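Local coordinates for putative flavoprotein (Bacteroides eggerthii, PDB 4ICI) that binds flavin mononucleotide in a flavodoxin-like fold and probably uses it as a redox cofactor, at the flavin mononucleotide site. Coordinates in Å, arbitrary orientation; residue numbers count along the deposited sequence, not the author numbering.

The flavin mononucleotide site. Residues 22-27, 56, 58, 65, 96-100, 125-129. With FMN (flavin mononucleotide), chain B.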
ATOM      1  N   SER A  22      -3.771  -6.623   1.473  1.00 10.44           N
ATOM      2  CA  SER A  22      -4.414  -6.891   2.741  1.00 11.33           C
ATOM      3  C   SER A  22      -4.341  -8.382   3.010  1.00 10.14           C
ATOM      4  O   SER A  22      -4.787  -9.188   2.183  1.00 11.58           O
ATOM      5  CB  SER A  22      -5.857  -6.437   2.698  1.00 12.63           C
ATOM      6  OG  SER A  22      -6.495  -6.598   3.962  1.00 14.34           O
ATOM      7  N   ALA A  23      -3.787  -8.753   4.151  1.00 10.47           N
ATOM      8  CA  ALA A  23      -3.706 -10.163   4.531  1.00 11.58           C
ATOM      9  C   ALA A  23      -4.906 -10.647   5.323  1.00 13.76           C
ATOM     10  O   ALA A  23      -5.325 -11.813   5.151  1.00 17.86           O
ATOM     11  CB  ALA A  23      -2.406 -10.431   5.308  1.00 15.00           C
ATOM     12  N   THR A  24      -5.447  -9.796   6.204  1.00 12.24           N
ATOM     13  CA  THR A  24      -6.634 -10.151   6.985  1.00 14.05           C
ATOM     14  C   THR A  24      -7.832  -9.205   6.865  1.00 14.62           C
ATOM     15  O   THR A  24      -8.735  -9.228   7.728  1.00 18.92           O
ATOM     16  CB  THR A  24      -6.309 -10.370   8.478  1.00 15.63           C
ATOM     17  OG1 THR A  24      -5.563  -9.284   9.012  1.00 19.01           O
ATOM     18  CG2 THR A  24      -5.544 -11.708   8.688  1.00 19.52           C
ATOM     19  N   GLY A  25      -7.869  -8.399   5.811  1.00 12.21           N
ATOM     20  CA  GLY A  25      -9.053  -7.620   5.498  1.00 12.08           C
ATOM     21  C   GLY A  25      -9.080  -6.182   5.987  1.00 11.97           C
ATOM     22  O   GLY A  25      -9.887  -5.395   5.513  1.00 13.01           O
ATOM     23  N   THR A  26      -8.240  -5.844   6.974  1.00 11.56           N
ATOM     24  CA  THR A  26      -8.312  -4.523   7.614  1.00 12.55           C
ATOM     25  C   THR A  26      -7.967  -3.416   6.608  1.00 11.65           C
ATOM     26  O   THR A  26      -8.658  -2.410   6.494  1.00 12.47           O
ATOM     27  CB  THR A  26      -7.373  -4.421   8.827  1.00 12.04           C
ATOM     28  OG1 THR A  26      -7.529  -5.571   9.662  1.00 14.45           O
ATOM     29  CG2 THR A  26      -7.640  -3.158   9.647  1.00 16.07           C
ATOM     30  N   THR A  27      -6.880  -3.616   5.880  1.00 10.80           N
ATOM     31  CA  THR A  27      -6.465  -2.652   4.869  1.00 11.47           C
ATOM     32  C   THR A  27      -7.426  -2.638   3.699  1.00 10.75           C
ATOM     33  O   THR A  27      -7.640  -1.580   3.088  1.00 10.91           O
ATOM     34  CB  THR A  27      -5.023  -2.932   4.406  1.00 11.70           C
ATOM     35  OG1 THR A  27      -4.210  -3.077   5.576  1.00 11.43           O
ATOM     36  CG2 THR A  27      -4.474  -1.791   3.561  1.00 12.70           C
ATOM     37  N   LEU A  56       1.684 -15.405   9.052  1.00 11.65           N
ATOM     38  CA  LEU A  56       1.569 -14.097   9.712  1.00 11.52           C
ATOM     39  C   LEU A  56       1.981 -14.084  11.187  1.00 12.00           C
ATOM     40  O   LEU A  56       1.806 -13.077  11.871  1.00 14.16           O
ATOM     41  CB  LEU A  56       0.137 -13.602   9.551  1.00 11.52           C
ATOM     42  CG  LEU A  56      -0.338 -13.432   8.103  1.00 11.91           C
ATOM     43  CD1 LEU A  56      -1.887 -13.195   8.007  1.00 16.13           C
ATOM     44  CD2 LEU A  56       0.447 -12.350   7.347  1.00 13.42           C
ATOM     45  N   TRP A  58       4.111 -13.300  13.802  1.00 15.90           N
ATOM     46  CA  TRP A  58       5.281 -12.472  14.116  1.00 16.28           C
ATOM     47  C   TRP A  58       6.081 -12.926  15.334  1.00 18.65           C
ATOM     48  O   TRP A  58       7.167 -12.407  15.568  1.00 21.04           O
ATOM     49  CB  TRP A  58       4.873 -10.991  14.276  1.00 18.10           C
ATOM     50  CG  TRP A  58       3.960 -10.765  15.401  1.00 23.32           C
ATOM     51  CD1 TRP A  58       4.278 -10.793  16.752  1.00 28.22           C
ATOM     52  CD2 TRP A  58       2.572 -10.481  15.328  1.00 26.71           C
ATOM     53  NE1 TRP A  58       3.160 -10.553  17.496  1.00 34.26           N
ATOM     54  CE2 TRP A  58       2.099 -10.345  16.651  1.00 30.18           C
ATOM     55  CE3 TRP A  58       1.684 -10.301  14.279  1.00 27.76           C
ATOM     56  CZ2 TRP A  58       0.766 -10.052  16.946  1.00 36.13           C
ATOM     57  CZ3 TRP A  58       0.353 -10.016  14.562  1.00 36.81           C
ATOM     58  CH2 TRP A  58      -0.092  -9.885  15.890  1.00 38.08           C
ATOM     59  N   SER A  65       6.390 -14.421   7.053  1.00 10.78           N
ATOM     60  CA  SER A  65       6.462 -12.966   7.198  1.00 10.00           C
ATOM     61  C   SER A  65       7.757 -12.534   7.890  1.00 10.19           C
ATOM     62  O   SER A  65       8.350 -11.537   7.496  1.00 11.37           O
ATOM     63  CB  SER A  65       5.234 -12.398   7.903  1.00 11.42           C
ATOM     64  OG  SER A  65       5.066 -12.856   9.240  1.00 11.88           O
ATOM     65  N   PRO A  96      -0.859  -3.193   5.283  1.00  8.57           N
ATOM     66  CA  PRO A  96      -0.681  -3.296   6.719  1.00  8.77           C
ATOM     67  C   PRO A  96       0.772  -2.991   7.076  1.00  9.26           C
ATOM     68  O   PRO A  96       1.679  -3.329   6.307  1.00 10.91           O
ATOM     69  CB  PRO A  96      -0.978  -4.760   6.996  1.00  9.37           C
ATOM     70  CG  PRO A  96      -0.551  -5.478   5.737  1.00 10.38           C
ATOM     71  CD  PRO A  96      -0.874  -4.507   4.625  1.00  9.80           C
ATOM     72  N   ILE A  97       1.014  -2.365   8.209  1.00  8.87           N
ATOM     73  CA  ILE A  97       2.380  -2.164   8.724  0.60 10.02           C
ATOM     74  C   ILE A  97       2.897  -3.485   9.267  1.00 10.23           C
ATOM     75  O   ILE A  97       2.259  -4.070  10.125  1.00 10.13           O
ATOM     76  CB  ILE A  97       2.418  -1.148   9.886  0.60 10.34           C
ATOM     77  CG1 ILE A  97       1.934   0.243   9.450  0.60 10.11           C
ATOM     78  CG2 ILE A  97       3.838  -1.078  10.528  0.60  8.67           C
ATOM     79  CD1 ILE A  97       2.670   0.836   8.234  0.60 10.48           C
ATOM     80  N   TRP A  98       4.015  -3.980   8.746  1.00  9.50           N
ATOM     81  CA  TRP A  98       4.690  -5.180   9.229  1.00  9.64           C
ATOM     82  C   TRP A  98       6.104  -4.794   9.675  1.00 10.55           C
ATOM     83  O   TRP A  98       6.911  -4.349   8.870  1.00 10.82           O
ATOM     84  CB  TRP A  98       4.790  -6.249   8.148  1.00 10.15           C
ATOM     85  CG  TRP A  98       3.547  -6.985   7.822  1.00 10.00           C
ATOM     86  CD1 TRP A  98       2.272  -6.753   8.289  1.00  9.93           C
ATOM     87  CD2 TRP A  98       3.424  -8.044   6.864  1.00 10.16           C
ATOM     88  NE1 TRP A  98       1.383  -7.637   7.706  1.00  9.94           N
ATOM     89  CE2 TRP A  98       2.068  -8.427   6.828  1.00  9.45           C
ATOM     90  CE3 TRP A  98       4.334  -8.719   6.044  1.00 10.55           C
ATOM     91  CZ2 TRP A  98       1.595  -9.454   6.021  1.00  9.38           C
ATOM     92  CZ3 TRP A  98       3.845  -9.738   5.249  1.00  9.91           C
ATOM     93  CH2 TRP A  98       2.482 -10.093   5.242  1.00 10.22           C
ATOM     94  N   TRP A  99       6.373  -4.937  10.981  1.00  9.86           N
ATOM     95  CA  TRP A  99       7.663  -4.555  11.541  1.00 10.73           C
ATOM     96  C   TRP A  99       8.073  -3.125  11.117  1.00 10.69           C
ATOM     97  O   TRP A  99       9.216  -2.858  10.753  1.00 10.65           O
ATOM     98  CB  TRP A  99       8.718  -5.585  11.138  1.00 11.49           C
ATOM     99  CG  TRP A  99       8.435  -6.951  11.679  1.00 13.79           C
ATOM    100  CD1 TRP A  99       7.779  -7.993  11.046  1.00 14.40           C
ATOM    101  CD2 TRP A  99       8.733  -7.418  13.008  1.00 19.91           C
ATOM    102  NE1 TRP A  99       7.678  -9.060  11.903  1.00 18.27           N
ATOM    103  CE2 TRP A  99       8.256  -8.739  13.102  1.00 19.50           C
ATOM    104  CE3 TRP A  99       9.363  -6.849  14.110  1.00 24.70           C
ATOM    105  CZ2 TRP A  99       8.379  -9.502  14.266  1.00 25.12           C
ATOM    106  CZ3 TRP A  99       9.495  -7.609  15.279  1.00 28.67           C
ATOM    107  CH2 TRP A  99       9.003  -8.922  15.342  1.00 29.99           C
ATOM    108  N   ASP A 100       7.112  -2.207  11.207  1.00 10.06           N
ATOM    109  CA  ASP A 100       7.293  -0.778  10.894  1.00 10.82           C
ATOM    110  C   ASP A 100       7.645  -0.501   9.430  1.00 10.01           C
ATOM    111  O   ASP A 100       8.172   0.577   9.115  1.00 11.25           O
ATOM    112  CB  ASP A 100       8.337  -0.147  11.845  1.00 10.93           C
ATOM    113  CG  ASP A 100       8.021   1.298  12.229  1.00 11.90           C
ATOM    114  OD1 ASP A 100       6.913   1.825  11.916  1.00 12.30           O
ATOM    115  OD2 ASP A 100       8.952   1.896  12.824  1.00 15.76           O
ATOM    116  N   THR A 125      -2.903   0.455   7.450  1.00  9.80           N
ATOM    117  CA  THR A 125      -3.501   0.131   8.738  1.00  9.95           C
ATOM    118  C   THR A 125      -2.451  -0.533   9.615  1.00  9.24           C
ATOM    119  O   THR A 125      -1.435  -1.023   9.122  1.00  9.91           O
ATOM    120  CB  THR A 125      -4.771  -0.751   8.618  1.00 10.18           C
ATOM    121  OG1 THR A 125      -4.449  -2.069   8.193  1.00 12.04           O
ATOM    122  CG2 THR A 125      -5.825  -0.122   7.690  1.00 11.98           C
ATOM    123  N   SER A 126      -2.667  -0.520  10.936  1.00 10.70           N
ATOM    124  CA  SER A 126      -1.670  -1.035  11.880  1.00 11.78           C
ATOM    125  C   SER A 126      -2.320  -1.336  13.205  1.00 12.51           C
ATOM    126  O   SER A 126      -3.477  -0.948  13.464  1.00 14.18           O
ATOM    127  CB  SER A 126      -0.555  -0.032  12.121  1.00 12.11           C
ATOM    128  OG  SER A 126      -0.993   1.019  12.972  1.00 12.98           O
ATOM    129  N   GLY A 127      -1.518  -1.976  14.039  1.00 14.80           N
ATOM    130  CA  GLY A 127      -1.862  -2.197  15.436  1.00 14.12           C
ATOM    131  C   GLY A 127      -1.457  -1.075  16.364  1.00 16.07           C
ATOM    132  O   GLY A 127      -1.481  -1.267  17.593  1.00 20.00           O
ATOM    133  N   GLY A 128      -1.103   0.080  15.807  1.00 15.85           N
ATOM    134  CA  GLY A 128      -0.631   1.212  16.608  1.00 17.50           C
ATOM    135  C   GLY A 128       0.498   2.016  15.988  1.00 16.93           C
ATOM    136  O   GLY A 128       0.607   3.244  16.215  1.00 19.02           O
ATOM    137  N   SER A 129       1.382   1.346  15.249  1.00 16.15           N
ATOM    138  CA  SER A 129       2.488   2.062  14.643  1.00 15.24           C
ATOM    139  C   SER A 129       1.974   3.112  13.678  1.00 12.20           C
ATOM    140  O   SER A 129       0.980   2.906  12.974  1.00 12.71           O
ATOM    141  CB  SER A 129       3.395   1.122  13.872  1.00 16.07           C
ATOM    142  OG  SER A 129       4.132   0.291  14.748  1.00 17.86           O
TER
HETATM  143  N1  FMN B 200       1.186  -3.351  13.773  1.00 15.23           N
HETATM  144  C2  FMN B 200       1.902  -2.270  14.224  1.00 17.34           C
HETATM  145  O2  FMN B 200       1.305  -1.346  14.772  1.00 18.15           O
HETATM  146  N3  FMN B 200       3.281  -2.243  14.065  1.00 15.62           N
HETATM  147  C4  FMN B 200       3.993  -3.289  13.502  1.00 15.65           C
HETATM  148  O4  FMN B 200       5.220  -3.128  13.362  1.00 14.84           O
HETATM  149  C4A FMN B 200       3.265  -4.412  13.075  1.00 14.30           C
HETATM  150  N5  FMN B 200       3.933  -5.524  12.519  1.00 14.03           N
HETATM  151  C5A FMN B 200       3.153  -6.599  12.073  1.00 13.82           C
HETATM  152  C6  FMN B 200       3.786  -7.701  11.482  1.00 15.11           C
HETATM  153  C7  FMN B 200       3.054  -8.765  11.020  1.00 13.97           C
HETATM  154  C7M FMN B 200       3.741  -9.915  10.346  1.00 14.73           C
HETATM  155  C8  FMN B 200       1.672  -8.766  11.117  1.00 16.12           C
HETATM  156  C8M FMN B 200       0.873  -9.949  10.624  1.00 16.20           C
HETATM  157  C9  FMN B 200       1.036  -7.683  11.711  1.00 16.65           C
HETATM  158  C9A FMN B 200       1.763  -6.572  12.180  1.00 14.64           C
HETATM  159  N10 FMN B 200       1.126  -5.468  12.767  1.00 14.40           N
HETATM  160  C10 FMN B 200       1.871  -4.399  13.204  1.00 14.44           C
HETATM  161  C1' FMN B 200      -0.379  -5.423  12.846  1.00 14.96           C
HETATM  162  C2' FMN B 200      -0.941  -5.023  11.453  1.00 13.08           C
HETATM  163  O2' FMN B 200      -0.345  -3.873  10.902  1.00 12.85           O
HETATM  164  C3' FMN B 200      -2.445  -4.692  11.523  1.00 13.21           C
HETATM  165  O3' FMN B 200      -3.157  -5.738  12.257  1.00 16.46           O
HETATM  166  C4' FMN B 200      -3.091  -4.410  10.133  1.00 11.99           C
HETATM  167  O4' FMN B 200      -4.295  -3.723  10.377  1.00 15.04           O
HETATM  168  C5' FMN B 200      -3.436  -5.768   9.413  1.00 14.86           C
HETATM  169  O5' FMN B 200      -3.995  -5.397   8.179  1.00 13.78           O
HETATM  170  P   FMN B 200      -4.676  -6.450   7.184  1.00 14.99           P
HETATM  171  O1P FMN B 200      -5.889  -6.995   7.957  1.00 15.31           O
HETATM  172  O2P FMN B 200      -4.971  -5.776   5.931  1.00 14.03           O
HETATM  173  O3P FMN B 200      -3.698  -7.586   6.870  1.00 14.99           O
HETATM  174  O   HOH W   1      -1.415  -8.246   8.142  1.00 14.28           O
HETATM  175  O   HOH W   2      -5.538  -2.678  12.585  0.60 21.69           O
HETATM  176  O   HOH W   3      -6.235  -5.908  12.102  1.00 35.76           O
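The FMN pocket of this flavodoxin-family protein holds its cofactor at two ends. The phosphate sits in the flavodoxin phosphate-binding loop leading into helix 26-38, gripped by backbone N-H groups and hydroxyls without a basic side chain among its partners here. FMN O2P takes bonds from Thr27 N, Thr27 OG1 and Ser22 OG, the last anti to its own backbone N (chi1 -176°) and 2.6 Å from that oxygen. Thr24 OG1, in the crowded position between backbone N and carbonyl carbon (chi1 50°), reaches FMN O1P, which also accepts from Thr26 N and OG1. The helix N-terminus is likely to stabilise the negative charge. The ribityl 2'-hydroxyl, FMN O2', donates to a lone pair of Ile97 O.

Specificity for the isoalloxazine probably rests largely on backbone atoms reading its polar rim. Trp99 N donates nearly straight to FMN N5 at 2.9 Å. Asp100 N donates to the FMN O4 carbonyl. Gly127 N donates to FMN N1 at 3.0 Å. Ser129 OG lies 2.8 Å from FMN N3, and Ser129 N comes close to FMN O2. The Trp98 five-membered ring stacks on the FMN dimethylbenzene ring, planes 17° apart. Poorly ordered Trp58 approaches the opposite face edge-on. An alanine in place of Trp98 would remove this stacked indole and would probably loosen the protein's hold on the flavin's benzenoid end. Trp98 NE1 also meets water 1 in the ring plane at 2.9 Å, and that water's oxygen lies 2.7 Å from FMN O3P.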